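Local coordinates for ThiJ/PfpI family protein (Pseudomonas syringae pv. tomato, PDB 3EWN) that is of unknown function but belongs to the DJ-1/PfpI (ThiJ/PfpI) family, within the glutaminase class I clan, at residues 40-45 / 179-184; 84-89 / 116-121; 125-130 / 149-154; 137-142 / 164-169. One frame throughout, in Å; residues are numbered along the deposited sequence.

Contact 1: residues 40-45 / 179-184; sequences VGPHCM and LDFGLS
With chi1 at -64° the selenomethionine Met45 sets CG anti to its carbonyl carbon, and a bend at chi2 (-57°) swings SE round, while Leu179, with CG likewise anti to its carbonyl carbon, meets the end of that chain with CD2. The two side chains cross at about a right angle, Met45 CE lying 4.0 Å from Leu179 CD2. Further back, Met45 CB and CG lie directly on the backbone of Gly182, CB 3.5 Å from Gly182 C, and SE touches Leu183 CD1. Gly41 and Gly182 face the partner helix with backbone alone, consistent with the 7.7 Å closest approach of the segment axes; Gly41 O lies 3.6 Å from Leu179 CD2. On the flank toward the main sheet, Pro42 CG comes to the edge of the Phe181 ring, near its plane, 4.0 Å from CD2. The crossing angle is -24°, so the two segments run roughly parallel, side by side. Pro42 and Phe181 both rest on Val123 of strand 119-123, and Leu179 packs on Leu179 of the second subunit. Cohesion between the two segments therefore comes from apolar van der Waals packing, without polar bonds between them.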
loop_
_atom_site.group_PDB
_atom_site.type_symbol
_atom_site.label_atom_id
_atom_site.label_comp_id
_atom_site.label_asym_id
_atom_site.label_seq_id
_atom_site.Cartn_x
_atom_site.Cartn_y
_atom_site.Cartn_z
ATOM N N VAL A 40 4.519 1.544 1.548
ATOM C CA VAL A 40 3.782 1.902 0.341
ATOM C C VAL A 40 2.607 2.870 0.480
ATOM O O VAL A 40 2.342 3.646 -0.437
ATOM C CB VAL A 40 3.332 0.620 -0.396
ATOM C CG1 VAL A 40 2.444 0.962 -1.581
ATOM C CG2 VAL A 40 4.570 -0.141 -0.871
ATOM N N GLY A 41 1.890 2.824 1.599
ATOM C CA GLY A 41 0.792 3.761 1.773
ATOM C C GLY A 41 1.392 5.150 1.630
ATOM O O GLY A 41 0.943 5.953 0.812
ATOM N N PRO A 42 2.419 5.467 2.430
ATOM C CA PRO A 42 3.051 6.785 2.342
ATOM C C PRO A 42 3.743 6.996 0.991
ATOM O O PRO A 42 3.663 8.075 0.408
ATOM C CB PRO A 42 4.048 6.766 3.499
ATOM C CG PRO A 42 3.362 5.906 4.510
ATOM C CD PRO A 42 2.820 4.774 3.666
ATOM N N HIS A 43 4.420 5.966 0.492
ATOM C CA HIS A 43 5.118 6.091 -0.784
ATOM C C HIS A 43 4.142 6.513 -1.881
ATOM O O HIS A 43 4.470 7.330 -2.743
ATOM C CB HIS A 43 5.814 4.773 -1.153
ATOM C CG HIS A 43 6.745 4.892 -2.321
ATOM N ND1 HIS A 43 6.313 4.844 -3.629
ATOM C CD2 HIS A 43 8.083 5.108 -2.376
ATOM C CE1 HIS A 43 7.340 5.027 -4.439
ATOM N NE2 HIS A 43 8.427 5.190 -3.704
ATOM N N CYS A 44 2.936 5.956 -1.831
ATOM C CA CYS A 44 1.891 6.276 -2.795
ATOM C C CYS A 44 1.651 7.785 -2.815
ATOM O O CYS A 44 1.536 8.399 -3.878
ATOM C CB CYS A 44 0.600 5.556 -2.408
ATOM S SG CYS A 44 -0.852 6.023 -3.371
HETATM N N MSE A 45 1.586 8.380 -1.630
HETATM C CA MSE A 45 1.358 9.814 -1.523
HETATM C C MSE A 45 2.603 10.644 -1.814
HETATM O O MSE A 45 2.527 11.618 -2.554
HETATM C CB MSE A 45 0.809 10.168 -0.138
HETATM C CG MSE A 45 -0.565 9.553 0.148
HETATM SE SE MSE A 45 -1.927 10.021 -1.130
HETATM C CE MSE A 45 -3.275 8.793 -0.609
ATOM N N LEU A 179 -1.786 6.003 4.802
ATOM C CA LEU A 179 -2.423 6.745 3.717
ATOM C C LEU A 179 -2.903 8.115 4.183
ATOM O O LEU A 179 -2.741 9.112 3.477
ATOM C CB LEU A 179 -3.602 5.955 3.160
ATOM C CG LEU A 179 -3.247 4.743 2.308
ATOM C CD1 LEU A 179 -4.501 3.921 2.036
ATOM C CD2 LEU A 179 -2.606 5.211 1.003
ATOM N N ASP A 180 -3.501 8.167 5.369
ATOM C CA ASP A 180 -3.986 9.437 5.896
ATOM C C ASP A 180 -2.803 10.321 6.265
ATOM O O ASP A 180 -2.820 11.536 6.061
ATOM C CB ASP A 180 -4.904 9.189 7.097
ATOM C CG ASP A 180 -6.177 8.465 6.695
ATOM O OD1 ASP A 180 -6.659 8.731 5.577
ATOM O OD2 ASP A 180 -6.694 7.643 7.478
ATOM N N PHE A 181 -1.768 9.693 6.801
ATOM C CA PHE A 181 -0.547 10.394 7.154
ATOM C C PHE A 181 0.038 10.988 5.867
ATOM O O PHE A 181 0.415 12.162 5.819
ATOM C CB PHE A 181 0.436 9.396 7.768
ATOM C CG PHE A 181 1.876 9.795 7.629
ATOM C CD1 PHE A 181 2.426 10.768 8.449
ATOM C CD2 PHE A 181 2.674 9.205 6.658
ATOM C CE1 PHE A 181 3.760 11.152 8.304
ATOM C CE2 PHE A 181 4.004 9.579 6.502
ATOM C CZ PHE A 181 4.548 10.555 7.327
ATOM N N GLY A 182 0.098 10.165 4.825
ATOM C CA GLY A 182 0.650 10.601 3.550
ATOM C C GLY A 182 -0.095 11.744 2.884
ATOM O O GLY A 182 0.515 12.714 2.436
ATOM N N LEU A 183 -1.415 11.636 2.810
ATOM C CA LEU A 183 -2.210 12.683 2.179
ATOM C C LEU A 183 -2.035 14.007 2.924
ATOM O O LEU A 183 -1.962 15.075 2.316
ATOM C CB LEU A 183 -3.687 12.280 2.155
ATOM C CG LEU A 183 -4.636 13.142 1.317
ATOM C CD1 LEU A 183 -4.180 13.158 -0.149
ATOM C CD2 LEU A 183 -6.047 12.584 1.430
ATOM N N SER A 184 -1.967 13.935 4.246
ATOM C CA SER A 184 -1.768 15.137 5.038
ATOM C C SER A 184 -0.382 15.710 4.753
ATOM O O SER A 184 -0.209 16.928 4.692
ATOM C CB SER A 184 -1.915 14.826 6.526
ATOM O OG SER A 184 -3.270 14.562 6.847
#

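Contact 2: residues 84-89 / 116-121; sequences DLTVLF and RAKYIT
Asp84 meets Arg116 in a salt bridge: Arg116 NE donates to Asp84 OD1 at 2.9 Å, with the acceptor in the guanidinium plane although the carboxylate is turned 52° from it. The bond is bent at the hydrogen, and Arg116 NH2 has a second acidic partner in Asp112. Next, Leu85 O accepts from Lys118 N at 3.1 Å and also from a water that donates to Arg116 O, so one bridge spans the two backbones just ahead of the strands. Thr86 O takes the amide of Tyr119 and lies near the plane of that ring, at its edge, while Thr86 OG1 bonds to Gln25 N.

From Val87 the strands proper begin. Strands 87-90 and 119-123 pair in parallel, the axes of segments 87-89 and 119-121 passing 4.8 Å apart at 13°, as neighbours in the central sheet of the α/β fold; helix 104-114 belongs to the right-handed β-α-β crossover expected between them. Val87 CG2 touches Tyr119 CD2 at 4.1 Å, and CG1 approaches Thr121 OG1. Leu88 N donates to Tyr119 O at 3.0 Å, while its CB packs on Ala117 CB toward helix 104-114. Leu88 O is gripped twice by one residue, from Thr121 N at 2.8 Å and from Thr121 OG1 at 2.9 Å. The threonine chi1 of 68° puts OG1 between its own backbone N and carbonyl carbon, where it can double the amide bond. The same OG1 lies in the plane of the Phe89 ring at its edge, 3.5 Å from CD1, and Phe89 CA makes a CA-H...O contact with Thr121 O.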
loop_
_atom_site.group_PDB
_atom_site.type_symbol
_atom_site.label_atom_id
_atom_site.label_comp_id
_atom_site.label_asym_id
_atom_site.label_seq_id
_atom_site.Cartn_x
_atom_site.Cartn_y
_atom_site.Cartn_z
ATOM N N ASP A 84 21.117 16.221 4.441
ATOM C CA ASP A 84 19.998 17.084 4.814
ATOM C C ASP A 84 18.755 16.667 4.036
ATOM O O ASP A 84 18.747 16.687 2.808
ATOM C CB ASP A 84 20.334 18.548 4.524
ATOM C CG ASP A 84 21.584 19.016 5.247
ATOM O OD1 ASP A 84 22.053 18.315 6.169
ATOM O OD2 ASP A 84 22.098 20.098 4.898
ATOM N N LEU A 85 17.704 16.300 4.763
ATOM C CA LEU A 85 16.462 15.837 4.152
ATOM C C LEU A 85 15.245 16.693 4.471
ATOM O O LEU A 85 15.206 17.384 5.488
ATOM C CB LEU A 85 16.172 14.412 4.626
ATOM C CG LEU A 85 17.253 13.362 4.372
ATOM C CD1 LEU A 85 17.039 12.168 5.297
ATOM C CD2 LEU A 85 17.221 12.941 2.913
ATOM N N THR A 86 14.248 16.635 3.592
ATOM C CA THR A 86 13.005 17.354 3.819
ATOM C C THR A 86 12.208 16.454 4.754
ATOM O O THR A 86 11.579 16.916 5.709
ATOM C CB THR A 86 12.207 17.529 2.516
ATOM O OG1 THR A 86 13.033 18.168 1.537
ATOM C CG2 THR A 86 10.963 18.372 2.763
ATOM N N VAL A 87 12.257 15.153 4.475
ATOM C CA VAL A 87 11.541 14.171 5.283
ATOM C C VAL A 87 12.333 12.898 5.562
ATOM O O VAL A 87 12.950 12.330 4.664
ATOM C CB VAL A 87 10.223 13.738 4.604
ATOM C CG1 VAL A 87 9.507 12.710 5.478
ATOM C CG2 VAL A 87 9.334 14.943 4.358
ATOM N N LEU A 88 12.316 12.468 6.819
ATOM C CA LEU A 88 12.965 11.222 7.226
ATOM C C LEU A 88 11.766 10.377 7.630
ATOM O O LEU A 88 10.911 10.844 8.377
ATOM C CB LEU A 88 13.886 11.437 8.430
ATOM C CG LEU A 88 14.542 10.169 9.003
ATOM C CD1 LEU A 88 15.385 9.462 7.934
ATOM C CD2 LEU A 88 15.404 10.542 10.192
ATOM N N PHE A 89 11.693 9.142 7.140
ATOM C CA PHE A 89 10.545 8.286 7.430
ATOM C C PHE A 89 10.918 6.854 7.777
ATOM O O PHE A 89 11.830 6.288 7.184
ATOM C CB PHE A 89 9.616 8.271 6.209
ATOM C CG PHE A 89 8.543 7.216 6.267
ATOM C CD1 PHE A 89 7.299 7.496 6.826
ATOM C CD2 PHE A 89 8.778 5.941 5.762
ATOM C CE1 PHE A 89 6.304 6.521 6.878
ATOM C CE2 PHE A 89 7.791 4.957 5.812
ATOM C CZ PHE A 89 6.551 5.248 6.370
ATOM N N ARG A 116 18.803 16.937 11.412
ATOM C CA ARG A 116 18.697 17.988 10.406
ATOM C C ARG A 116 17.463 17.919 9.505
ATOM O O ARG A 116 17.200 18.850 8.745
ATOM C CB ARG A 116 19.954 17.988 9.534
ATOM C CG ARG A 116 21.245 18.261 10.293
ATOM C CD ARG A 116 22.430 18.232 9.345
ATOM N NE ARG A 116 22.568 16.926 8.711
ATOM C CZ ARG A 116 23.030 15.843 9.323
ATOM N NH1 ARG A 116 23.414 15.905 10.592
ATOM N NH2 ARG A 116 23.092 14.689 8.669
ATOM N N ALA A 117 16.702 16.831 9.587
ATOM C CA ALA A 117 15.516 16.683 8.747
ATOM C C ALA A 117 14.437 17.705 9.084
ATOM O O ALA A 117 14.189 17.993 10.254
ATOM C CB ALA A 117 14.955 15.262 8.883
ATOM N N LYS A 118 13.793 18.252 8.057
ATOM C CA LYS A 118 12.734 19.237 8.268
ATOM C C LYS A 118 11.554 18.560 8.963
ATOM O O LYS A 118 10.913 19.140 9.844
ATOM C CB LYS A 118 12.292 19.832 6.927
ATOM C CG LYS A 118 11.370 21.034 7.063
ATOM C CD LYS A 118 11.034 21.649 5.706
ATOM C CE LYS A 118 10.106 22.850 5.864
ATOM N NZ LYS A 118 9.732 23.469 4.560
ATOM N N TYR A 119 11.277 17.324 8.562
ATOM C CA TYR A 119 10.193 16.547 9.149
ATOM C C TYR A 119 10.708 15.167 9.528
ATOM O O TYR A 119 11.435 14.541 8.760
ATOM C CB TYR A 119 9.043 16.386 8.157
ATOM C CG TYR A 119 8.370 17.678 7.757
ATOM C CD1 TYR A 119 7.413 18.278 8.579
ATOM C CD2 TYR A 119 8.688 18.301 6.551
ATOM C CE1 TYR A 119 6.789 19.466 8.204
ATOM C CE2 TYR A 119 8.069 19.487 6.167
ATOM C CZ TYR A 119 7.123 20.061 6.997
ATOM O OH TYR A 119 6.510 21.232 6.617
ATOM N N ILE A 120 10.330 14.713 10.720
ATOM C CA ILE A 120 10.706 13.398 11.230
ATOM C C ILE A 120 9.381 12.654 11.305
ATOM O O ILE A 120 8.477 13.046 12.045
ATOM C CB ILE A 120 11.353 13.521 12.621
ATOM C CG1 ILE A 120 12.691 14.256 12.485
ATOM C CG2 ILE A 120 11.535 12.143 13.247
ATOM C CD1 ILE A 120 13.393 14.522 13.801
ATOM N N THR A 121 9.264 11.580 10.538
ATOM C CA THR A 121 8.003 10.858 10.472
ATOM C C THR A 121 8.120 9.345 10.531
ATOM O O THR A 121 9.197 8.780 10.365
ATOM C CB THR A 121 7.273 11.211 9.168
ATOM O OG1 THR A 121 8.014 10.679 8.062
ATOM C CG2 THR A 121 7.171 12.728 9.001
HETATM O O HOH W 1 17.307 19.413 6.187
#

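Contact 3: residues 125-130 / 149-154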
loop_
_atom_site.group_PDB
_atom_site.type_symbol
_atom_site.label_atom_id
_atom_site.label_comp_id
_atom_site.label_asym_id
_atom_site.label_seq_id
_atom_site.Cartn_x
_atom_site.Cartn_y
_atom_site.Cartn_z
ATOM N N SER A 125 4.526 0.740 13.848
ATOM C CA SER A 125 5.592 0.544 14.831
ATOM C C SER A 125 6.888 1.256 14.458
ATOM O O SER A 125 7.884 1.161 15.171
ATOM C CB SER A 125 5.864 -0.949 15.047
ATOM O OG SER A 125 6.233 -1.584 13.839
ATOM N N GLY A 126 6.878 1.965 13.335
ATOM C CA GLY A 126 8.064 2.694 12.932
ATOM C C GLY A 126 8.434 3.731 13.982
ATOM O O GLY A 126 9.582 4.155 14.070
ATOM N N SER A 127 7.462 4.150 14.788
ATOM C CA SER A 127 7.755 5.139 15.815
ATOM C C SER A 127 8.645 4.570 16.925
ATOM O O SER A 127 9.181 5.321 17.733
ATOM C CB SER A 127 6.458 5.727 16.391
ATOM O OG SER A 127 5.466 4.737 16.595
ATOM N N LEU A 128 8.802 3.249 16.970
ATOM C CA LEU A 128 9.680 2.645 17.974
ATOM C C LEU A 128 11.112 2.941 17.530
ATOM O O LEU A 128 12.005 3.126 18.353
ATOM C CB LEU A 128 9.483 1.126 18.058
ATOM C CG LEU A 128 8.146 0.552 18.539
ATOM C CD1 LEU A 128 8.241 -0.974 18.531
ATOM C CD2 LEU A 128 7.798 1.055 19.936
ATOM N N ILE A 129 11.320 2.980 16.218
ATOM C CA ILE A 129 12.638 3.264 15.671
ATOM C C ILE A 129 12.983 4.728 15.940
ATOM O O ILE A 129 14.105 5.034 16.343
ATOM C CB ILE A 129 12.688 2.969 14.149
ATOM C CG1 ILE A 129 12.506 1.467 13.907
ATOM C CG2 ILE A 129 14.014 3.458 13.559
ATOM C CD1 ILE A 129 12.343 1.082 12.430
ATOM N N LEU A 130 12.017 5.627 15.733
ATOM C CA LEU A 130 12.236 7.054 15.981
ATOM C C LEU A 130 12.560 7.263 17.455
ATOM O O LEU A 130 13.431 8.058 17.809
ATOM C CB LEU A 130 10.983 7.876 15.646
ATOM C CG LEU A 130 10.467 7.932 14.210
ATOM C CD1 LEU A 130 9.331 8.943 14.139
ATOM C CD2 LEU A 130 11.586 8.322 13.257
ATOM N N ASP A 149 1.928 2.456 23.781
ATOM C CA ASP A 149 2.356 2.863 25.114
ATOM C C ASP A 149 3.844 2.693 25.378
ATOM O O ASP A 149 4.403 3.381 26.231
ATOM C CB ASP A 149 1.555 2.123 26.185
ATOM C CG ASP A 149 0.118 2.586 26.248
ATOM O OD1 ASP A 149 -0.112 3.810 26.160
ATOM O OD2 ASP A 149 -0.779 1.734 26.393
ATOM N N ALA A 150 4.490 1.787 24.650
ATOM C CA ALA A 150 5.920 1.564 24.834
ATOM C C ALA A 150 6.719 2.834 24.553
ATOM O O ALA A 150 7.792 3.037 25.123
ATOM C CB ALA A 150 6.398 0.430 23.916
ATOM N N LEU A 151 6.185 3.691 23.684
ATOM C CA LEU A 151 6.856 4.930 23.302
ATOM C C LEU A 151 7.270 5.812 24.478
ATOM O O LEU A 151 8.254 6.549 24.387
ATOM C CB LEU A 151 5.968 5.737 22.349
ATOM C CG LEU A 151 5.677 5.086 20.994
ATOM C CD1 LEU A 151 4.672 5.935 20.224
ATOM C CD2 LEU A 151 6.983 4.927 20.212
ATOM N N ALA A 152 6.520 5.735 25.574
ATOM C CA ALA A 152 6.817 6.524 26.769
ATOM C C ALA A 152 8.232 6.249 27.273
ATOM O O ALA A 152 8.874 7.120 27.864
ATOM C CB ALA A 152 5.797 6.205 27.868
ATOM N N GLY A 153 8.709 5.032 27.038
ATOM C CA GLY A 153 10.041 4.661 27.478
ATOM C C GLY A 153 11.139 5.411 26.752
ATOM O O GLY A 153 12.266 5.491 27.239
ATOM N N PHE A 154 10.812 5.960 25.584
ATOM C CA PHE A 154 11.780 6.709 24.790
ATOM C C PHE A 154 11.628 8.204 25.037
ATOM O O PHE A 154 12.253 9.014 24.360
ATOM C CB PHE A 154 11.584 6.426 23.297
ATOM C CG PHE A 154 11.781 4.987 22.917
ATOM C CD1 PHE A 154 13.006 4.358 23.116
ATOM C CD2 PHE A 154 10.744 4.267 22.332
ATOM C CE1 PHE A 154 13.197 3.027 22.742
ATOM C CE2 PHE A 154 10.923 2.939 21.954
ATOM C CZ PHE A 154 12.151 2.319 22.156
#
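Leu151 lays its CD2 methyl against the carbonyl end of Ser127, 3.3 Å from Ser127 O, and places CD1 3.9 Å from Ser127 OG. Its chi1 of -64° turns CG anti to its carbonyl carbon, and chi2, at 174°, sets the methyls beside the Ser127 side chain. The strongest partner of that hydroxyl is Thr142 O, with Cys124 O another acceptor within bonding reach of the same proton; its contact with Leu151 is van der Waals.

The next residue, Leu128, supplies a single branch to three partners. Its CD2 lies 4.0 Å from Leu151 CD2, the two leucines crossing at about a right angle; it is 4.3 Å from Ala150 CB and 4.2 Å from Phe154 CE2. The Phe154 ring also touches the backbone of Leu128: Leu128 O lies 3.8 Å from CE2, obliquely to the ring. The i to i+3 bonds of the 3-10 segment, such as Phe154 N to Leu151 O, help bring Ala150 CB, the Leu151 methyls and the Phe154 ring to the same helix.

Strand 119-123 leads through Cys124 into helix 126-132, a strand-turn-helix consistent with the nucleophile elbow of DJ-1/PfpI relatives; Leu130 faces that strand and helix 104-114. In the chain, the 3-10 segment lies in the connection from strand 140-141 to strand 157-158, and helix 231-240 closes over both segments, with Phe233 on Leu128 and Ala237 on Ala150.

Contact 4: residues 137-142 / 164-169; sequences KGYKAT and VRDRNR
Asp166 OD2 is gripped by two donors: Lys140 N reaches its anti lone pair at 2.8 Å with a nearly straight bond (165°), and Arg167 NH1 comes from above the carboxylate plane at 3.0 Å. Arg167 NE holds Asp166 OD1, making a side-on, two-nitrogen salt bridge. All this sits on a type II' β turn from Asp166 to Arg169, the hairpin link between antiparallel strands 163-166 and 169-172 at one margin of the main sheet; the turn meets strand 140-141, part of a separate two-stranded parallel sheet with 157-158. The bridge helps hold the Arg167 guanidinium flat over the Tyr139 ring, planes 14° apart, with CZ 3.8 Å from the ring centroid. Arg169 covers the opposite face, its guanidinium 5° from the ring plane and its CZ also at 3.8 Å, so two cation-pi stacks sandwich the tyrosine. Asn168 OD1 accepts from Arg169 NH1 in the guanidinium plane, and Leu135 O takes its NE. Two flanking cations would probably repel, an effect Asp166 should partly offset. Before the turn, Val164 CG2 packs on Thr142 CB at 3.7 Å. At the ring's edge, a water 2.6 Å from Tyr139 OH donates a hydrogen bond to Asn168 OD1.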
loop_
_atom_site.group_PDB
_atom_site.type_symbol
_atom_site.label_atom_id
_atom_site.label_comp_id
_atom_site.label_asym_id
_atom_site.label_seq_id
_atom_site.Cartn_x
_atom_site.Cartn_y
_atom_site.Cartn_z
ATOM N N LYS A 137 11.975 12.786 22.113
ATOM C CA LYS A 137 12.130 13.282 23.478
ATOM C C LYS A 137 11.158 14.423 23.744
ATOM O O LYS A 137 11.361 15.547 23.281
ATOM C CB LYS A 137 13.569 13.755 23.710
ATOM C CG LYS A 137 14.614 12.660 23.572
ATOM C CD LYS A 137 16.008 13.184 23.894
ATOM C CE LYS A 137 17.066 12.134 23.605
ATOM N NZ LYS A 137 16.766 10.851 24.296
ATOM N N GLY A 138 10.096 14.121 24.485
ATOM C CA GLY A 138 9.094 15.123 24.805
ATOM C C GLY A 138 8.073 15.348 23.702
ATOM O O GLY A 138 7.272 16.275 23.779
ATOM N N TYR A 139 8.093 14.496 22.681
ATOM C CA TYR A 139 7.171 14.623 21.553
ATOM C C TYR A 139 5.976 13.690 21.625
ATOM O O TYR A 139 6.111 12.524 21.994
ATOM C CB TYR A 139 7.903 14.336 20.238
ATOM C CG TYR A 139 8.866 15.413 19.817
ATOM C CD1 TYR A 139 8.446 16.475 19.024
ATOM C CD2 TYR A 139 10.194 15.387 20.246
ATOM C CE1 TYR A 139 9.327 17.495 18.668
ATOM C CE2 TYR A 139 11.075 16.390 19.900
ATOM C CZ TYR A 139 10.640 17.442 19.114
ATOM O OH TYR A 139 11.520 18.440 18.776
ATOM N N LYS A 140 4.802 14.207 21.270
ATOM C CA LYS A 140 3.606 13.379 21.231
ATOM C C LYS A 140 3.782 12.530 19.978
ATOM O O LYS A 140 4.313 12.999 18.970
ATOM C CB LYS A 140 2.347 14.244 21.089
ATOM C CG LYS A 140 1.930 14.953 22.356
ATOM C CD LYS A 140 0.804 15.945 22.082
ATOM C CE LYS A 140 -0.422 15.277 21.484
ATOM N NZ LYS A 140 -1.471 16.285 21.153
ATOM N N ALA A 141 3.347 11.280 20.040
ATOM C CA ALA A 141 3.473 10.399 18.892
ATOM C C ALA A 141 2.561 9.200 19.048
ATOM O O ALA A 141 2.218 8.810 20.164
ATOM C CB ALA A 141 4.922 9.939 18.738
ATOM N N THR A 142 2.161 8.625 17.921
ATOM C CA THR A 142 1.295 7.458 17.940
ATOM C C THR A 142 2.062 6.271 17.368
ATOM O O THR A 142 3.246 6.382 17.058
ATOM C CB THR A 142 -0.003 7.708 17.132
ATOM O OG1 THR A 142 -0.871 6.573 17.262
ATOM C CG2 THR A 142 0.307 7.932 15.664
ATOM N N VAL A 164 -0.688 11.962 14.325
ATOM C CA VAL A 164 -0.307 12.903 15.371
ATOM C C VAL A 164 0.826 13.813 14.929
ATOM O O VAL A 164 1.843 13.346 14.415
ATOM C CB VAL A 164 0.158 12.155 16.649
ATOM C CG1 VAL A 164 0.625 13.156 17.704
ATOM C CG2 VAL A 164 -0.969 11.297 17.191
ATOM N N ARG A 165 0.641 15.119 15.111
ATOM C CA ARG A 165 1.690 16.060 14.772
ATOM C C ARG A 165 2.080 16.877 15.993
ATOM O O ARG A 165 1.231 17.394 16.705
ATOM C CB ARG A 165 1.273 17.017 13.653
ATOM C CG ARG A 165 2.387 18.016 13.355
ATOM C CD ARG A 165 2.093 18.965 12.208
ATOM N NE ARG A 165 3.239 19.847 11.992
ATOM C CZ ARG A 165 3.305 20.785 11.054
ATOM N NH1 ARG A 165 2.285 20.975 10.229
ATOM N NH2 ARG A 165 4.398 21.529 10.938
ATOM N N ASP A 166 3.377 16.962 16.241
ATOM C CA ASP A 166 3.899 17.741 17.355
ATOM C C ASP A 166 5.134 18.415 16.776
ATOM O O ASP A 166 6.171 17.774 16.595
ATOM C CB ASP A 166 4.282 16.826 18.515
ATOM C CG ASP A 166 4.829 17.592 19.708
ATOM O OD1 ASP A 166 5.000 18.827 19.610
ATOM O OD2 ASP A 166 5.094 16.952 20.743
ATOM N N ARG A 167 5.017 19.705 16.487
ATOM C CA ARG A 167 6.114 20.443 15.894
ATOM C C ARG A 167 6.470 19.764 14.569
ATOM O O ARG A 167 5.600 19.595 13.713
ATOM C CB ARG A 167 7.298 20.489 16.866
ATOM C CG ARG A 167 7.085 21.509 17.994
ATOM C CD ARG A 167 7.962 21.215 19.201
ATOM N NE ARG A 167 7.455 20.077 19.962
ATOM C CZ ARG A 167 8.118 19.479 20.943
ATOM N NH1 ARG A 167 7.572 18.451 21.579
ATOM N NH2 ARG A 167 9.332 19.905 21.280
ATOM N N ASN A 168 7.722 19.357 14.386
ATOM C CA ASN A 168 8.085 18.723 13.126
ATOM C C ASN A 168 8.089 17.196 13.178
ATOM O O ASN A 168 8.696 16.542 12.334
ATOM C CB ASN A 168 9.435 19.255 12.642
ATOM C CG ASN A 168 10.596 18.671 13.403
ATOM O OD1 ASN A 168 10.515 18.449 14.612
ATOM N ND2 ASN A 168 11.695 18.426 12.699
ATOM N N ARG A 169 7.409 16.638 14.175
ATOM C CA ARG A 169 7.286 15.189 14.316
ATOM C C ARG A 169 5.866 14.827 13.906
ATOM O O ARG A 169 4.907 15.290 14.518
ATOM C CB ARG A 169 7.497 14.753 15.773
ATOM C CG ARG A 169 8.908 14.298 16.123
ATOM C CD ARG A 169 9.931 15.416 15.972
ATOM N NE ARG A 169 11.185 15.056 16.628
ATOM C CZ ARG A 169 12.278 15.811 16.629
ATOM N NH1 ARG A 169 12.280 16.979 16.000
ATOM N NH2 ARG A 169 13.364 15.408 17.275
HETATM O O HOH W 2 10.900 20.137 16.945
HETATM O O HOH W 3 4.309 12.487 16.186
#

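In the fold
From the N terminus, helix 36-46 supplies the first half of contact 1, which closes only when helix 177-189 arrives; the other three contacts nest inside that long loop. Contact 2 closes first, joining strands 87-90 and 119-123 around helix 104-114. Contacts 3 and 4 both open after contact 2 has closed and cross each other, their segments alternating along the chain: helix 126-132, strand 140-141, the 3-10 segment 149-154, then strand 163-166 and its turn. Contact 1 packs on contact 2 where Phe181 meets Thr121 and Phe89, laying the helix pair on the main sheet. Asn168 bonds contact 4 to contact 2, while Leu151 CD1 packs on Thr142 O and Ala141 O, joining contacts 3 and 4.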